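Endonuclease/exonuclease/phosphatase domain-containing protein (Enterococcus faecalis, PDB 3L1W) is of unknown function but belongs to the endonuclease/exonuclease/phosphatase family, whose members cleave phosphoester bonds, and may act as a 3'-5' RNA exonuclease. Local coordinates at the interface of chains A and B. Numbering follows the deposited sequence. Chains: chain A/B, Uncharacterized protein.

The interface of chains A and B. Residues chain A 204, 231-233; chain B 208, 231-232, 238.
The indole of B:Trp208 meets A:Ser233 with the rim of its six-membered ring, not with a face. The backbone carbonyl O of A:Ser233 lies beyond this rim, displaced to one side of the ring plane, 3.3 Å from CH2 and close to CZ2 as well; the slightly positive ring hydrogens there suit a carbonyl oxygen. On the opposite side of the plane the methyl CG2 of B:Thr231, from the same chain, sits near CZ2. The side chains of A:Tyr204 and B:Phe238 run at about a right angle to each other, and their rings, tilted rather than perpendicular, meet tip to tip: the phenol OH stands obliquely beyond CZ of the phenyl ring at 3.9 Å, a loose contact without stacking. With CG anti to the backbone N (chi1 -180°), A:Tyr204 carries its hydroxyl out towards the partner; a phenol is long enough to reach the phenyl rim, and phenylalanine offers it an apolar tip.

Beside these aromatic groups the two chains meet through small polar residues, and no direct polar bond joins them in this patch. Two waters do the bridging. Water 1 is held equally closely, at 2.6 Å, by OG of A:Ser233 and the backbone O of A:Thr231, and lies 3.0 Å from OG1 of B:Thr231. Water 2 joins OG1 of A:Thr231, at 2.9 Å, to the backbone O of B:Thr231, at 2.7 Å. Waters 1 and 2 are 2.4 Å apart, so their exact positions are somewhat doubtful. Serine and threonine suit this place because their short hydroxyls can both donate and accept, and their small bulk lets the two loops come near. Each threonine holds OG1 between its backbone N and carbonyl carbon (chi1 62°), which turns the hydroxyl to the water and the methyl aside.

The two-fold symmetry repeats each of these contacts with the chains exchanged, although the crystal alone does not show whether this dimer forms in solution. The A:Asp232 and B:Asp232 carboxylates point the same way, side by side and away from the waters, a course that suits charged groups; any repulsion is probably modest, their OD1 atoms being 6.1 Å apart.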
# COMPACT_ATOMS: atom_id res chain seq x y z
N TYR A 204 7.95 15.12 7.16
CA TYR A 204 7.14 14.74 6.01
C TYR A 204 7.83 15.07 4.69
O TYR A 204 7.72 14.32 3.72
CB TYR A 204 5.77 15.44 6.11
CG TYR A 204 4.80 15.13 4.98
CD1 TYR A 204 4.25 13.87 4.84
CD2 TYR A 204 4.42 16.13 4.09
CE1 TYR A 204 3.36 13.60 3.82
CE2 TYR A 204 3.53 15.86 3.06
CZ TYR A 204 3.00 14.59 2.93
OH TYR A 204 2.12 14.33 1.91
N THR A 231 5.32 4.57 2.51
CA THR A 231 5.32 6.00 2.83
C THR A 231 3.95 6.54 3.24
O THR A 231 3.70 7.75 3.14
CB THR A 231 5.90 6.85 1.66
OG1 THR A 231 5.08 6.70 0.50
CG2 THR A 231 7.33 6.40 1.33
N ASP A 232 3.08 5.65 3.69
CA ASP A 232 1.75 6.05 4.18
C ASP A 232 1.85 7.26 5.09
O ASP A 232 2.71 7.32 5.99
CB ASP A 232 1.11 4.92 4.98
CG ASP A 232 0.97 3.64 4.20
OD1 ASP A 232 1.88 3.30 3.42
OD2 ASP A 232 -0.06 2.95 4.40
N SER A 233 0.95 8.22 4.90
CA SER A 233 0.96 9.40 5.74
C SER A 233 -0.43 9.61 6.33
O SER A 233 -1.39 8.98 5.92
CB SER A 233 1.36 10.64 4.93
OG SER A 233 0.50 10.82 3.81
N TRP B 208 -5.60 17.40 3.90
CA TRP B 208 -6.61 16.45 3.48
C TRP B 208 -8.02 17.07 3.35
O TRP B 208 -8.78 16.69 2.46
CB TRP B 208 -6.61 15.23 4.39
CG TRP B 208 -5.46 14.29 4.09
CD1 TRP B 208 -4.39 14.53 3.26
CD2 TRP B 208 -5.27 12.97 4.61
NE1 TRP B 208 -3.55 13.44 3.24
CE2 TRP B 208 -4.07 12.47 4.05
CE3 TRP B 208 -5.99 12.16 5.49
CZ2 TRP B 208 -3.59 11.19 4.35
CZ3 TRP B 208 -5.50 10.90 5.78
CH2 TRP B 208 -4.32 10.43 5.21
N THR B 231 -1.80 7.19 -0.94
CA THR B 231 -0.99 8.42 -0.91
C THR B 231 0.48 8.21 -1.27
O THR B 231 1.34 9.01 -0.90
CB THR B 231 -1.08 9.10 0.49
OG1 THR B 231 -0.57 8.22 1.49
CG2 THR B 231 -2.54 9.42 0.81
N ASP B 232 0.76 7.12 -1.99
CA ASP B 232 2.12 6.83 -2.45
C ASP B 232 2.76 8.07 -3.04
O ASP B 232 2.15 8.77 -3.85
CB ASP B 232 2.10 5.76 -3.55
CG ASP B 232 1.49 4.45 -3.10
OD1 ASP B 232 0.50 4.48 -2.35
OD2 ASP B 232 1.99 3.39 -3.52
N PHE B 238 3.81 13.66 -5.94
CA PHE B 238 2.88 12.56 -6.18
C PHE B 238 3.00 12.18 -7.64
O PHE B 238 3.22 13.04 -8.49
CB PHE B 238 1.45 12.96 -5.84
CG PHE B 238 1.21 13.18 -4.37
CD1 PHE B 238 1.50 12.19 -3.45
CD2 PHE B 238 0.66 14.38 -3.91
CE1 PHE B 238 1.27 12.39 -2.09
CE2 PHE B 238 0.43 14.59 -2.56
CZ PHE B 238 0.73 13.59 -1.65
O HOH W 1 2.04 9.56 2.18
O HOH W 2 3.67 9.24 0.40